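Local coordinates for protein nucleoside diphosphate kinase (Pyrobaculum aerophilum, PDB 1XQI) that probably transfers the gamma phosphate of ATP to nucleoside diphosphates through a phosphorylated active-site intermediate, as a magnesium-dependent kinase of the NDK family, at residues Ala48-Phe62 and Arg182-Leu194. The protein carries 6 engineered substitutions. Numbering follows the deposited sequence.
Sequences ALKMVKASPEEIERF and REIRFWFREEEVL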
loop_
_atom_site.group_PDB
_atom_site.type_symbol
_atom_site.label_atom_id
_atom_site.label_comp_id
_atom_site.label_asym_id
_atom_site.label_seq_id
_atom_site.Cartn_x
_atom_site.Cartn_y
_atom_site.Cartn_z
ATOM N N ALA A 48 3.092 5.539 6.236
ATOM C CA ALA A 48 3.077 4.123 6.606
ATOM C C ALA A 48 1.934 3.451 5.847
ATOM O O ALA A 48 0.867 4.029 5.642
ATOM C CB ALA A 48 2.938 3.933 8.119
ATOM N N LEU A 49 2.185 2.240 5.386
ATOM C CA LEU A 49 1.265 1.524 4.529
ATOM C C LEU A 49 1.606 0.050 4.579
ATOM O O LEU A 49 2.735 -0.300 4.314
ATOM C CB LEU A 49 1.420 1.996 3.091
ATOM C CG LEU A 49 0.295 1.906 2.032
ATOM C CD1 LEU A 49 0.937 1.519 0.742
ATOM C CD2 LEU A 49 -0.739 0.961 2.336
ATOM N N LYS A 50 0.645 -0.806 4.928
ATOM C CA LYS A 50 0.822 -2.237 4.762
ATOM C C LYS A 50 -0.496 -2.968 4.569
ATOM O O LYS A 50 -1.507 -2.521 5.081
ATOM C CB LYS A 50 1.594 -2.838 5.929
ATOM C CG LYS A 50 0.999 -2.659 7.302
ATOM C CD LYS A 50 1.918 -3.332 8.280
ATOM C CE LYS A 50 1.443 -3.151 9.705
ATOM N NZ LYS A 50 2.592 -3.427 10.623
HETATM N N MSE A 51 -0.480 -4.058 3.797
HETATM C CA MSE A 51 -1.624 -4.982 3.694
HETATM C C MSE A 51 -1.418 -6.032 4.840
HETATM O O MSE A 51 -0.315 -6.570 5.007
HETATM C CB MSE A 51 -1.697 -5.640 2.301
HETATM C CG MSE A 51 -2.784 -6.734 2.212
HETATM SE SE MSE A 51 -2.965 -7.439 0.546
HETATM C CE MSE A 51 -3.683 -6.019 -0.200
ATOM N N VAL A 52 -2.456 -6.278 5.641
ATOM C CA VAL A 52 -2.362 -7.254 6.732
ATOM C C VAL A 52 -3.606 -8.119 6.821
ATOM O O VAL A 52 -4.727 -7.634 6.695
ATOM C CB VAL A 52 -2.164 -6.581 8.122
ATOM C CG1 VAL A 52 -0.722 -6.081 8.315
ATOM C CG2 VAL A 52 -3.214 -5.442 8.339
ATOM N N LYS A 53 -3.383 -9.411 7.023
ATOM C CA LYS A 53 -4.394 -10.339 7.535
ATOM C C LYS A 53 -4.394 -10.333 9.070
ATOM O O LYS A 53 -3.528 -10.922 9.693
ATOM C CB LYS A 53 -4.084 -11.746 7.014
ATOM C CG LYS A 53 -5.280 -12.681 7.014
ATOM C CD LYS A 53 -6.432 -12.153 6.125
ATOM C CE LYS A 53 -7.714 -12.850 6.513
ATOM N NZ LYS A 53 -7.772 -12.926 8.021
ATOM N N ALA A 54 -5.353 -9.645 9.673
ATOM C CA ALA A 54 -5.392 -9.504 11.129
ATOM C C ALA A 54 -6.044 -10.693 11.822
ATOM O O ALA A 54 -6.992 -11.278 11.312
ATOM C CB ALA A 54 -6.113 -8.242 11.481
ATOM N N SER A 55 -5.539 -11.058 12.987
ATOM C CA SER A 55 -6.174 -12.101 13.801
ATOM C C SER A 55 -7.327 -11.542 14.643
ATOM O O SER A 55 -7.346 -10.352 14.954
ATOM C CB SER A 55 -5.152 -12.745 14.728
ATOM O OG SER A 55 -4.400 -11.747 15.395
ATOM N N PRO A 56 -8.317 -12.393 14.978
ATOM C CA PRO A 56 -9.282 -11.973 16.005
ATOM C C PRO A 56 -8.733 -11.235 17.232
ATOM O O PRO A 56 -9.256 -10.168 17.539
ATOM C CB PRO A 56 -10.011 -13.282 16.356
ATOM C CG PRO A 56 -10.062 -14.000 15.009
ATOM C CD PRO A 56 -8.685 -13.708 14.390
ATOM N N GLU A 57 -7.702 -11.745 17.917
ATOM C CA GLU A 57 -7.218 -11.057 19.144
ATOM C C GLU A 57 -6.724 -9.659 18.859
ATOM O O GLU A 57 -6.952 -8.752 19.655
ATOM C CB GLU A 57 -6.165 -11.828 19.963
ATOM C CG GLU A 57 -5.369 -12.867 19.187
ATOM C CD GLU A 57 -6.111 -14.239 19.020
ATOM O OE1 GLU A 57 -6.458 -14.867 20.070
ATOM O OE2 GLU A 57 -6.310 -14.685 17.839
ATOM N N GLU A 58 -6.070 -9.485 17.712
ATOM C CA GLU A 58 -5.547 -8.176 17.297
ATOM C C GLU A 58 -6.653 -7.142 17.145
ATOM O O GLU A 58 -6.525 -6.016 17.609
ATOM C CB GLU A 58 -4.779 -8.301 15.980
ATOM C CG GLU A 58 -3.429 -9.040 16.054
ATOM C CD GLU A 58 -2.687 -8.988 14.720
ATOM O OE1 GLU A 58 -3.279 -9.413 13.694
ATOM O OE2 GLU A 58 -1.517 -8.524 14.692
ATOM N N ILE A 59 -7.750 -7.525 16.510
ATOM C CA ILE A 59 -8.854 -6.616 16.353
ATOM C C ILE A 59 -9.555 -6.365 17.696
ATOM O O ILE A 59 -9.955 -5.207 17.983
ATOM C CB ILE A 59 -9.788 -7.040 15.214
ATOM C CG1 ILE A 59 -9.010 -7.120 13.876
ATOM C CG2 ILE A 59 -10.928 -6.069 15.076
ATOM C CD1 ILE A 59 -8.159 -5.862 13.507
ATOM N N GLU A 60 -9.652 -7.423 18.524
ATOM C CA GLU A 60 -10.143 -7.322 19.923
ATOM C C GLU A 60 -9.381 -6.263 20.689
ATOM O O GLU A 60 -9.978 -5.452 21.375
ATOM C CB GLU A 60 -10.066 -8.667 20.677
ATOM C CG GLU A 60 -11.420 -9.280 21.063
ATOM C CD GLU A 60 -11.452 -10.832 20.966
ATOM O OE1 GLU A 60 -11.484 -11.511 22.018
ATOM O OE2 GLU A 60 -11.464 -11.393 19.849
ATOM N N ARG A 61 -8.063 -6.235 20.548
ATOM C CA ARG A 61 -7.270 -5.223 21.260
ATOM C C ARG A 61 -7.177 -3.880 20.561
ATOM O O ARG A 61 -6.875 -2.882 21.215
ATOM C CB ARG A 61 -5.869 -5.724 21.629
ATOM C CG ARG A 61 -5.838 -6.640 22.853
ATOM C CD ARG A 61 -4.439 -7.236 23.063
ATOM N NE ARG A 61 -4.108 -8.216 22.014
ATOM C CZ ARG A 61 -3.273 -8.001 20.984
ATOM N NH1 ARG A 61 -2.621 -6.831 20.838
ATOM N NH2 ARG A 61 -3.080 -8.967 20.083
ATOM N N PHE A 62 -7.435 -3.820 19.261
ATOM C CA PHE A 62 -7.342 -2.527 18.572
ATOM C C PHE A 62 -8.526 -1.628 18.911
ATOM O O PHE A 62 -8.377 -0.407 19.070
ATOM C CB PHE A 62 -7.247 -2.732 17.057
ATOM C CG PHE A 62 -7.348 -1.454 16.258
ATOM C CD1 PHE A 62 -8.502 -1.158 15.539
ATOM C CD2 PHE A 62 -6.285 -0.546 16.234
ATOM C CE1 PHE A 62 -8.618 0.035 14.803
ATOM C CE2 PHE A 62 -6.391 0.627 15.496
ATOM C CZ PHE A 62 -7.586 0.923 14.777
ATOM N N ARG A 182 -2.488 6.344 19.470
ATOM C CA ARG A 182 -2.633 4.966 19.952
ATOM C C ARG A 182 -2.811 3.922 18.830
ATOM O O ARG A 182 -2.153 2.885 18.813
ATOM C CB ARG A 182 -3.809 4.886 20.925
ATOM C CG ARG A 182 -3.531 3.980 22.061
ATOM C CD ARG A 182 -4.815 3.462 22.693
ATOM N NE ARG A 182 -5.471 2.468 21.860
ATOM C CZ ARG A 182 -6.590 2.672 21.181
ATOM N NH1 ARG A 182 -7.173 3.862 21.256
ATOM N NH2 ARG A 182 -7.115 1.684 20.446
ATOM N N GLU A 183 -3.709 4.192 17.893
ATOM C CA GLU A 183 -3.939 3.281 16.790
ATOM C C GLU A 183 -2.697 3.204 15.895
ATOM O O GLU A 183 -2.401 2.105 15.374
ATOM C CB GLU A 183 -5.184 3.675 16.012
ATOM C CG GLU A 183 -6.411 3.800 16.886
ATOM C CD GLU A 183 -7.669 4.219 16.113
ATOM O OE1 GLU A 183 -8.809 3.938 16.621
ATOM O OE2 GLU A 183 -7.519 4.834 15.015
ATOM N N ILE A 184 -1.950 4.321 15.773
ATOM C CA ILE A 184 -0.664 4.318 15.058
ATOM C C ILE A 184 0.374 3.384 15.700
ATOM O O ILE A 184 0.915 2.502 15.012
ATOM C CB ILE A 184 -0.069 5.723 14.805
ATOM C CG1 ILE A 184 -0.899 6.501 13.795
ATOM C CG2 ILE A 184 1.362 5.598 14.296
ATOM C CD1 ILE A 184 -0.598 8.009 13.812
ATOM N N ARG A 185 0.652 3.561 16.993
ATOM C CA ARG A 185 1.594 2.649 17.732
ATOM C C ARG A 185 1.157 1.174 17.630
ATOM O O ARG A 185 1.960 0.282 17.395
ATOM C CB ARG A 185 1.791 3.058 19.233
ATOM C CG ARG A 185 2.708 2.039 20.078
ATOM C CD ARG A 185 2.251 1.791 21.578
ATOM N NE ARG A 185 0.789 1.966 21.694
ATOM C CZ ARG A 185 -0.145 1.017 21.493
ATOM N NH1 ARG A 185 0.200 -0.255 21.211
ATOM N NH2 ARG A 185 -1.441 1.352 21.587
ATOM N N PHE A 186 -0.138 0.948 17.784
ATOM C CA PHE A 186 -0.708 -0.397 17.730
ATOM C C PHE A 186 -0.293 -1.199 16.505
ATOM O O PHE A 186 0.039 -2.361 16.651
ATOM C CB PHE A 186 -2.246 -0.358 17.832
ATOM C CG PHE A 186 -2.862 -1.717 17.810
ATOM C CD1 PHE A 186 -3.034 -2.434 18.991
ATOM C CD2 PHE A 186 -3.225 -2.314 16.598
ATOM C CE1 PHE A 186 -3.566 -3.723 18.966
ATOM C CE2 PHE A 186 -3.773 -3.587 16.567
ATOM C CZ PHE A 186 -3.940 -4.294 17.750
ATOM N N TRP A 187 -0.339 -0.582 15.313
ATOM C CA TRP A 187 -0.023 -1.235 14.030
ATOM C C TRP A 187 1.412 -1.082 13.514
ATOM O O TRP A 187 1.823 -1.874 12.686
ATOM C CB TRP A 187 -0.941 -0.706 12.935
ATOM C CG TRP A 187 -2.366 -1.130 13.026
ATOM C CD1 TRP A 187 -3.445 -0.340 13.319
ATOM C CD2 TRP A 187 -2.878 -2.441 12.800
ATOM N NE1 TRP A 187 -4.604 -1.092 13.318
ATOM C CE2 TRP A 187 -4.291 -2.380 12.986
ATOM C CE3 TRP A 187 -2.283 -3.676 12.484
ATOM C CZ2 TRP A 187 -5.120 -3.501 12.849
ATOM C CZ3 TRP A 187 -3.106 -4.799 12.348
ATOM C CH2 TRP A 187 -4.518 -4.703 12.542
ATOM N N PHE A 188 2.155 -0.069 13.960
ATOM C CA PHE A 188 3.483 0.228 13.404
ATOM C C PHE A 188 4.571 0.387 14.468
ATOM O O PHE A 188 4.384 1.110 15.450
ATOM C CB PHE A 188 3.442 1.479 12.479
ATOM C CG PHE A 188 2.485 1.339 11.310
ATOM C CD1 PHE A 188 1.210 1.893 11.368
ATOM C CD2 PHE A 188 2.844 0.618 10.184
ATOM C CE1 PHE A 188 0.314 1.755 10.338
ATOM C CE2 PHE A 188 1.950 0.463 9.119
ATOM C CZ PHE A 188 0.681 1.031 9.192
ATOM N N ARG A 189 5.711 -0.281 14.272
ATOM C CA ARG A 189 6.906 0.031 15.075
ATOM C C ARG A 189 7.378 1.420 14.665
ATOM O O ARG A 189 7.020 1.907 13.604
ATOM C CB ARG A 189 8.041 -0.980 14.838
ATOM C CG ARG A 189 7.881 -2.356 15.514
ATOM C CD ARG A 189 7.131 -3.360 14.628
ATOM N NE ARG A 189 7.802 -3.694 13.349
ATOM C CZ ARG A 189 7.298 -4.526 12.421
ATOM N NH1 ARG A 189 6.117 -5.124 12.623
ATOM N NH2 ARG A 189 7.967 -4.779 11.289
ATOM N N GLU A 190 8.173 2.068 15.502
ATOM C CA GLU A 190 8.767 3.372 15.164
ATOM C C GLU A 190 9.363 3.422 13.751
ATOM O O GLU A 190 9.152 4.380 13.010
ATOM C CB GLU A 190 9.835 3.733 16.205
ATOM C CG GLU A 190 9.232 4.189 17.523
ATOM C CD GLU A 190 8.010 5.082 17.281
ATOM O OE1 GLU A 190 6.873 4.631 17.578
ATOM O OE2 GLU A 190 8.187 6.212 16.754
ATOM N N GLU A 191 10.072 2.357 13.387
ATOM C CA GLU A 191 10.847 2.281 12.156
ATOM C C GLU A 191 9.971 2.252 10.895
ATOM O O GLU A 191 10.438 2.576 9.799
ATOM C CB GLU A 191 11.772 1.044 12.179
ATOM C CG GLU A 191 12.685 0.907 13.417
ATOM C CD GLU A 191 12.071 -0.006 14.484
ATOM O OE1 GLU A 191 12.304 -1.245 14.439
ATOM O OE2 GLU A 191 11.355 0.525 15.366
ATOM N N GLU A 192 8.710 1.858 11.046
ATOM C CA GLU A 192 7.784 1.801 9.913
ATOM C C GLU A 192 7.031 3.105 9.659
ATOM O O GLU A 192 6.511 3.283 8.563
ATOM C CB GLU A 192 6.788 0.649 10.073
ATOM C CG GLU A 192 7.408 -0.735 10.115
ATOM C CD GLU A 192 6.355 -1.835 10.075
ATOM O OE1 GLU A 192 5.631 -2.011 11.091
ATOM O OE2 GLU A 192 6.259 -2.525 9.024
ATOM N N VAL A 193 6.954 3.994 10.655
ATOM C CA VAL A 193 6.297 5.302 10.486
ATOM C C VAL A 193 7.396 6.290 10.172
ATOM O O VAL A 193 8.036 6.874 11.066
ATOM C CB VAL A 193 5.502 5.786 11.734
ATOM C CG1 VAL A 193 4.855 7.144 11.473
ATOM C CG2 VAL A 193 4.464 4.779 12.129
ATOM N N LEU A 194 7.619 6.485 8.885
ATOM C CA LEU A 194 8.852 7.124 8.452
ATOM C C LEU A 194 8.852 8.667 8.310
ATOM O O LEU A 194 8.050 9.251 7.544
ATOM C CB LEU A 194 9.419 6.382 7.228
ATOM C CG LEU A 194 8.445 5.783 6.230
ATOM C CD1 LEU A 194 8.173 6.868 5.205
ATOM C CD2 LEU A 194 8.994 4.482 5.587
HETATM O O HOH W 1 -9.848 1.692 17.585
#
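Phe62, Phe186 and Trp187 form an aromatic cluster where helix 56-62 and the end of helix 177-187, running nearly antiparallel, pack on one face of the ferredoxin-like sheet, whose strand 45-52 is outermost within the chain. The Phe62 ring, swung out with CG anti to its own nitrogen (chi1 172°), receives Trp187 NE1 over one face, 3.3 Å from Phe62 CE2; Phe62 CB lies over the face of the Phe186 ring in a CH-pi contact. The far edge of the indole meets Ile59 CD1 and Ala54 CB. Farther along, Ala48 CB sits over the centre of the Phe188 ring, 3.7 Å from its centroid. The extended Lys50 chain slides past that ring, and its NZ bonds Trp187 O at 2.7 Å, nearly in line with the carbonyl; this holds the helix C-terminus to the strand. Lys50 NZ also makes a salt bridge to Glu192 OE1 (3.4 Å), whose hydrogen bond is weak. At the other end, Glu183 OE2 bonds Ser174 and His172, the predicted phosphohistidine. On the sheet side of the cluster, Phe62 and Trp187 rest on Ile21 of strand 17-22, while Phe188 covers Val119 and Val121 of strand 117-123; Leu49 and Met51 make backbone hydrogen bonds to the second subunit.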